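Local coordinates for 5' nucleotidase family protein (Staphylococcus aureus subsp. aureus, PDB 4Q7F) that belongs to the 5'-nucleotidase family and joins a two-metal calcineurin-like phosphoesterase domain to a C-terminal domain, with a ligand pocket lined by both, at residues Ile506-Asn511 / Met515-Val520; Leu352-Ala357 / Ile497-Ala502; Gln57-Arg60 / Phe66-Asp69. All coordinates share one frame; numbering follows the deposited sequence. Where two conformers were deposited one is given.

Contact 3 comes first along the chain. It closes the short loop after helix 48-59 and ties that helix to strand 65-69 in the phosphoesterase domain. Contact 2 opens much later, at the end of helix 342-355. It closes a long excursion of 139 residues at the edge strand 493-497. Contact 1 follows at once and closes the short three-residue link after helix 501-511. The three lie in series, and none nests in or crosses another. Contacts 1 and 2 share helix 501-511 and touch: Val520 CB lies 3.8 Å from Leu352 CD1. Contact 3 sits on the opposite side of the chain's centre, its own centre about 49 Å from that of contact 1.

Contact 1 (Ile506-Asn511 / Met515-Val520); sequences IDFLSN and MRIPQV
A Met-aromatic contact between Phe508 and Met515 fastens the last turn of helix 501-511 to the loop that leads into strand 522-526. Met515 is modelled as selenomethionine. Its SE lies 4.0 Å from CE1 of Phe508. The same SE is 5.2 Å from the Phe508 ring centroid and 75° off the ring normal, so it meets the ring at its edge and not over a face. The bend of the Met515 side chain about CB-CG brings SE towards the helix, and the further bend about CG-SE only turns the end methyl. Phe508 has CG anti to its backbone N (chi1 -175°), which carries the ring out from the helix to meet the loop.

Ile517 takes the next place along the ring edge. It approaches from the direction opposite to Phe508, with its end methyl leading. Its CD1 is 3.9 Å from CZ of Phe508 and lies close to the ring plane, as SE does. A second helix residue backs the selenium: Leu509 CD2 stands 4.3 Å from SE of Met515. The join is apolar, and no hydrogen bond crosses it.

Neighbouring parts of the chain add to the packing. Phe508 also touches Ala350 of helix 342-355, and Leu509 and Met515 both rest on Leu324. The loop is pinned through its backbone too, because Met515 O is hydrogen-bonded to Tyr326 OH.

The helix turn is reinforced by a serine. Ser510 OG donates to Ile506 O at 2.9 Å, from 37° above the carbonyl plane. The Ser510 backbone N also donates to that oxygen, and it arrives from the other face of the plane.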
# COMPACT_ATOMS: atom_id res chain seq x y z
N ILE A 506 -10.90 0.33 19.47
CA ILE A 506 -10.53 -0.01 20.84
C ILE A 506 -11.35 0.82 21.84
O ILE A 506 -11.85 0.27 22.83
CB ILE A 506 -9.03 0.21 21.07
CG1 ILE A 506 -8.24 -0.84 20.28
CG2 ILE A 506 -8.70 0.15 22.56
CD1 ILE A 506 -6.72 -0.71 20.34
N ASP A 507 -11.47 2.13 21.59
CA ASP A 507 -12.26 3.04 22.44
C ASP A 507 -13.70 2.57 22.53
O ASP A 507 -14.24 2.42 23.62
CB ASP A 507 -12.23 4.48 21.91
CG ASP A 507 -10.88 5.15 22.07
OD1 ASP A 507 -10.04 4.63 22.82
OD2 ASP A 507 -10.65 6.18 21.45
N PHE A 508 -14.32 2.33 21.38
CA PHE A 508 -15.71 1.88 21.38
C PHE A 508 -15.84 0.58 22.17
O PHE A 508 -16.71 0.45 23.03
CB PHE A 508 -16.22 1.67 19.96
CG PHE A 508 -17.68 1.32 19.90
CD1 PHE A 508 -18.09 0.01 20.05
CD2 PHE A 508 -18.64 2.30 19.72
CE1 PHE A 508 -19.44 -0.32 20.01
CE2 PHE A 508 -19.99 1.98 19.67
CZ PHE A 508 -20.39 0.66 19.82
N LEU A 509 -14.96 -0.38 21.87
CA LEU A 509 -14.97 -1.67 22.57
C LEU A 509 -14.85 -1.53 24.08
O LEU A 509 -15.52 -2.24 24.83
CB LEU A 509 -13.85 -2.57 22.05
CG LEU A 509 -14.05 -3.19 20.66
CD1 LEU A 509 -12.78 -3.89 20.22
CD2 LEU A 509 -15.23 -4.15 20.68
N SER A 510 -14.02 -0.59 24.53
CA SER A 510 -13.80 -0.39 25.95
C SER A 510 -14.94 0.32 26.68
O SER A 510 -15.11 0.14 27.88
CB SER A 510 -12.50 0.40 26.17
OG SER A 510 -11.39 -0.29 25.62
N ASN A 511 -15.73 1.12 25.95
CA ASN A 511 -16.82 1.91 26.53
C ASN A 511 -18.23 1.32 26.47
O ASN A 511 -19.11 1.78 27.18
CB ASN A 511 -16.86 3.29 25.86
CG ASN A 511 -15.55 4.04 25.97
OD1 ASN A 511 -14.73 3.76 26.84
ND2 ASN A 511 -15.35 4.99 25.08
N MSE A 515 -22.59 -4.26 24.45
CA MSE A 515 -22.52 -4.39 23.00
C MSE A 515 -23.85 -4.61 22.35
O MSE A 515 -24.03 -5.56 21.58
CB MSE A 515 -21.58 -5.55 22.63
CG MSE A 515 -20.13 -5.25 23.02
SE MSE A 515 -19.36 -3.83 21.87
CE MSE A 515 -19.57 -4.71 20.12
N ARG A 516 -24.81 -3.74 22.66
CA ARG A 516 -26.12 -3.81 22.05
C ARG A 516 -26.04 -2.87 20.85
O ARG A 516 -26.26 -1.67 20.99
CB ARG A 516 -27.21 -3.39 23.03
CG ARG A 516 -27.21 -4.22 24.30
CD ARG A 516 -28.47 -3.97 25.12
NE ARG A 516 -29.66 -4.35 24.38
CZ ARG A 516 -30.91 -4.21 24.82
NH1 ARG A 516 -31.93 -4.59 24.05
NH2 ARG A 516 -31.15 -3.68 26.01
N ILE A 517 -25.70 -3.42 19.69
CA ILE A 517 -25.49 -2.63 18.48
C ILE A 517 -26.75 -2.51 17.63
O ILE A 517 -27.30 -3.53 17.22
CB ILE A 517 -24.36 -3.25 17.62
CG1 ILE A 517 -23.14 -3.64 18.47
CG2 ILE A 517 -23.97 -2.31 16.48
CD1 ILE A 517 -22.60 -2.52 19.34
N PRO A 518 -27.22 -1.28 17.36
CA PRO A 518 -28.39 -1.15 16.50
C PRO A 518 -28.04 -1.46 15.05
O PRO A 518 -26.87 -1.38 14.67
CB PRO A 518 -28.81 0.31 16.67
CG PRO A 518 -27.63 1.01 17.20
CD PRO A 518 -26.86 -0.00 18.00
N GLN A 519 -29.05 -1.78 14.24
CA GLN A 519 -28.81 -2.11 12.85
C GLN A 519 -28.74 -0.83 12.01
O GLN A 519 -29.76 -0.22 11.71
CB GLN A 519 -29.88 -3.06 12.30
CG GLN A 519 -29.46 -3.72 10.99
CD GLN A 519 -28.24 -4.64 11.15
OE1 GLN A 519 -28.07 -5.30 12.19
NE2 GLN A 519 -27.39 -4.69 10.12
N VAL A 520 -27.53 -0.45 11.64
CA VAL A 520 -27.29 0.74 10.82
C VAL A 520 -26.92 0.41 9.37
O VAL A 520 -26.99 1.28 8.50
CB VAL A 520 -26.22 1.66 11.45
CG1 VAL A 520 -26.70 2.15 12.81
CG2 VAL A 520 -24.87 0.95 11.54

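Contact 2 (Leu352-Ala357 / Ile497-Ala502); sequences LEKSDA and IQVEGA
Ser355, at the head of an ST turn that ends helix 342-355, packs against Ile497 at the end of the edge strand 493-497. The apolar contacts come first. Ile497 CD1 presses on Ser355 CB at 3.5 Å. The other branch of the isoleucine serves the lysine: its CG2 lies 4.0 Å from CE of Lys354. The lysine and isoleucine side chains run antiparallel, so CG and CE of Lys354 both lie along CG2 of Ile497. Farther out, Lys354 passes roughly perpendicular to Val499, and its NZ lies 4.1 Å from Val499 CG2. That end contact is packing alone. Leu504 of helix 501-511 touches both Lys354 and Val499.

No hydrogen bond crosses between the segments; the polar groups are bonded locally or to neighbouring parts of the chain. Gln498 centres an inverse gamma turn, with a weak bond from Val499 N to Ile497 O. The turn leads to helix 501-511, where Gly501 is backbone-bonded to Asn388, a residue of the ligand pocket. Ser355 OG sits between its own backbone N and carbonyl carbon (chi1 74°). It donates to Leu351 O, one turn back in the helix, and accepts from Ala357 N at 3.2 Å.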
# COMPACT_ATOMS: atom_id res chain seq x y z
N LEU A 352 -20.55 6.08 13.31
CA LEU A 352 -21.72 6.94 13.47
C LEU A 352 -21.76 7.54 14.89
O LEU A 352 -22.03 8.72 15.04
CB LEU A 352 -23.01 6.21 13.17
CG LEU A 352 -23.19 5.92 11.67
CD1 LEU A 352 -24.30 4.91 11.46
CD2 LEU A 352 -23.44 7.18 10.88
N GLU A 353 -21.45 6.73 15.89
CA GLU A 353 -21.48 7.19 17.29
C GLU A 353 -20.38 8.18 17.62
O GLU A 353 -20.59 9.10 18.42
CB GLU A 353 -21.39 5.99 18.23
CG GLU A 353 -22.64 5.14 18.18
CD GLU A 353 -23.87 5.91 18.61
OE1 GLU A 353 -23.84 6.48 19.73
OE2 GLU A 353 -24.86 5.94 17.85
N LYS A 354 -19.20 7.99 17.03
CA LYS A 354 -18.09 8.88 17.27
C LYS A 354 -18.28 10.22 16.56
O LYS A 354 -17.96 11.26 17.12
CB LYS A 354 -16.80 8.24 16.75
CG LYS A 354 -15.53 9.05 16.98
CD LYS A 354 -15.22 9.22 18.46
CE LYS A 354 -13.87 9.88 18.63
NZ LYS A 354 -13.45 9.94 20.04
N SER A 355 -18.82 10.17 15.35
CA SER A 355 -18.91 11.35 14.48
C SER A 355 -20.21 12.13 14.45
O SER A 355 -20.22 13.32 14.08
CB SER A 355 -18.62 10.89 13.04
OG SER A 355 -19.72 10.17 12.51
N ASP A 356 -21.30 11.46 14.83
CA ASP A 356 -22.65 12.03 14.81
C ASP A 356 -23.11 12.41 13.41
O ASP A 356 -24.00 13.23 13.25
CB ASP A 356 -22.77 13.22 15.78
CG ASP A 356 -22.57 12.82 17.24
OD1 ASP A 356 -22.60 11.61 17.56
OD2 ASP A 356 -22.38 13.73 18.07
N ALA A 357 -22.50 11.80 12.39
CA ALA A 357 -22.89 12.07 10.99
C ALA A 357 -24.16 11.35 10.63
O ALA A 357 -24.58 10.43 11.33
CB ALA A 357 -21.79 11.65 10.04
N ILE A 497 -11.79 14.17 12.81
CA ILE A 497 -11.64 13.23 13.91
C ILE A 497 -10.24 12.62 13.91
O ILE A 497 -9.95 11.68 13.15
CB ILE A 497 -12.73 12.14 13.85
CG1 ILE A 497 -14.12 12.78 13.86
CG2 ILE A 497 -12.59 11.18 15.02
CD1 ILE A 497 -15.24 11.82 13.59
N GLN A 498 -9.39 13.15 14.77
CA GLN A 498 -7.99 12.74 14.87
C GLN A 498 -7.77 11.54 15.78
O GLN A 498 -6.93 11.54 16.67
CB GLN A 498 -7.12 13.92 15.32
CG GLN A 498 -6.98 15.00 14.24
CD GLN A 498 -6.18 14.51 13.04
OE1 GLN A 498 -5.14 13.89 13.20
NE2 GLN A 498 -6.66 14.80 11.84
N VAL A 499 -8.55 10.50 15.54
CA VAL A 499 -8.40 9.25 16.24
C VAL A 499 -8.25 8.25 15.10
O VAL A 499 -9.08 8.21 14.20
CB VAL A 499 -9.60 8.89 17.12
CG1 VAL A 499 -9.42 7.50 17.72
CG2 VAL A 499 -9.79 9.93 18.23
N GLU A 500 -7.16 7.48 15.13
CA GLU A 500 -6.91 6.48 14.09
C GLU A 500 -7.84 5.29 14.25
O GLU A 500 -8.39 5.06 15.33
CB GLU A 500 -5.41 6.11 14.03
CG GLU A 500 -4.60 7.24 13.39
CD GLU A 500 -3.10 7.02 13.38
OE1 GLU A 500 -2.68 5.89 13.62
OE2 GLU A 500 -2.36 7.99 13.14
N GLY A 501 -8.05 4.56 13.16
CA GLY A 501 -9.00 3.47 13.12
C GLY A 501 -8.89 2.42 14.20
O GLY A 501 -9.87 2.08 14.83
N ALA A 502 -7.70 1.88 14.40
CA ALA A 502 -7.52 0.85 15.42
C ALA A 502 -7.93 1.36 16.80
O ALA A 502 -8.71 0.71 17.51
CB ALA A 502 -6.09 0.33 15.43

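Contact 3 (Gln57-Arg60 / Phe66-Asp69); sequences QDRR and FKID
Arg59 and Lys67 meet with their charged ends close together, within the beta-alpha-beta unit of strand 19-25, helix 48-59 and strand 65-69 in the phosphoesterase domain. NH1 of Arg59 lies 3.6 Å from Lys67 CE and 3.8 Å from Lys67 NZ. The two side chains lie nearly perpendicular, and the lysine end comes to the guanidinium obliquely. Beside them, Arg59 NH2 is 4.3 Å from Phe66 N, near the backbone but not bonded to it. The CB of Phe66 leaves the strand on the side away from the helix segment.

Torsions bring the arginine to the strand. Arg59 CG lies between its backbone N and carbonyl carbon (chi1 71°), and its chain bends at chi3, which turns the guanidinium towards the strand.

The next shell holds both charges. Glu56 OE2, three residues before Arg59 on helix 48-59, forms salt bridges with Arg59 NH1 and Lys67 NZ. Lys67 NZ is hydrogen-bonded to Asn52 OD1 and Met100 O as well. Ser65 OG bonds Arg59 NE and so helps to fix how the guanidinium is turned. Helix 48-59 is thereby held to strand 65-69.

The shared carboxylate of Glu56 probably lets the two cations lie side by side. With an anion and two further oxygens around its nitrogen, buried Lys67 is likely to remain protonated.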
# COMPACT_ATOMS: atom_id res chain seq x y z
N GLN A 57 23.32 -15.47 0.46
CA GLN A 57 23.82 -16.71 -0.09
C GLN A 57 24.04 -16.63 -1.61
O GLN A 57 25.07 -17.04 -2.09
CB GLN A 57 22.89 -17.89 0.25
CG GLN A 57 22.88 -18.18 1.72
CD GLN A 57 22.10 -19.42 2.09
OE1 GLN A 57 22.61 -20.30 2.77
NE2 GLN A 57 20.86 -19.50 1.63
N ASP A 58 23.08 -16.09 -2.34
CA ASP A 58 23.16 -16.05 -3.81
C ASP A 58 24.18 -15.09 -4.44
O ASP A 58 24.63 -15.30 -5.56
CB ASP A 58 21.81 -15.59 -4.36
CG ASP A 58 21.69 -15.82 -5.87
OD1 ASP A 58 21.49 -16.98 -6.25
OD2 ASP A 58 21.73 -14.85 -6.66
N ARG A 59 24.47 -13.99 -3.75
CA ARG A 59 25.29 -12.93 -4.31
C ARG A 59 26.77 -13.28 -4.41
O ARG A 59 27.49 -12.69 -5.22
CB ARG A 59 25.10 -11.63 -3.50
CG ARG A 59 25.73 -11.68 -2.12
CD ARG A 59 25.36 -10.48 -1.26
NE ARG A 59 25.67 -9.19 -1.89
CZ ARG A 59 25.66 -8.02 -1.27
NH1 ARG A 59 25.35 -7.94 0.03
NH2 ARG A 59 25.96 -6.92 -1.95
N ARG A 60 27.21 -14.24 -3.60
CA ARG A 60 28.61 -14.63 -3.55
C ARG A 60 29.18 -15.11 -4.90
O ARG A 60 30.36 -14.95 -5.14
CB ARG A 60 28.80 -15.68 -2.45
CG ARG A 60 30.25 -16.04 -2.16
CD ARG A 60 30.34 -17.15 -1.12
NE ARG A 60 31.71 -17.64 -0.95
CZ ARG A 60 32.31 -18.46 -1.80
NH1 ARG A 60 33.56 -18.86 -1.56
NH2 ARG A 60 31.69 -18.88 -2.91
N PHE A 66 24.88 -5.26 -5.78
CA PHE A 66 24.21 -4.19 -5.08
C PHE A 66 22.85 -4.67 -4.56
O PHE A 66 22.18 -5.52 -5.17
CB PHE A 66 24.03 -2.96 -5.99
CG PHE A 66 25.29 -2.18 -6.17
CD1 PHE A 66 26.29 -2.64 -7.01
CD2 PHE A 66 25.47 -0.96 -5.51
CE1 PHE A 66 27.45 -1.92 -7.18
CE2 PHE A 66 26.63 -0.24 -5.67
CZ PHE A 66 27.63 -0.72 -6.51
N LYS A 67 22.48 -4.10 -3.41
CA LYS A 67 21.26 -4.44 -2.68
C LYS A 67 20.42 -3.16 -2.51
O LYS A 67 20.88 -2.13 -2.00
CB LYS A 67 21.68 -5.12 -1.37
CG LYS A 67 20.58 -5.63 -0.48
CD LYS A 67 21.01 -6.83 0.37
CE LYS A 67 22.21 -6.60 1.26
NZ LYS A 67 22.33 -7.66 2.30
N ILE A 68 19.16 -3.26 -2.95
CA ILE A 68 18.23 -2.15 -3.03
C ILE A 68 16.88 -2.39 -2.38
O ILE A 68 16.33 -3.48 -2.49
CB ILE A 68 17.93 -1.88 -4.52
CG1 ILE A 68 19.24 -1.65 -5.28
CG2 ILE A 68 16.93 -0.73 -4.71
CD1 ILE A 68 19.13 -1.61 -6.79
N ASP A 69 16.39 -1.40 -1.65
CA ASP A 69 15.00 -1.39 -1.14
C ASP A 69 14.24 -0.37 -1.97
O ASP A 69 14.62 0.80 -2.03
CB ASP A 69 14.88 -1.08 0.34
CG ASP A 69 13.41 -1.10 0.79
OD1 ASP A 69 12.72 -0.11 0.49
OD2 ASP A 69 12.95 -2.11 1.42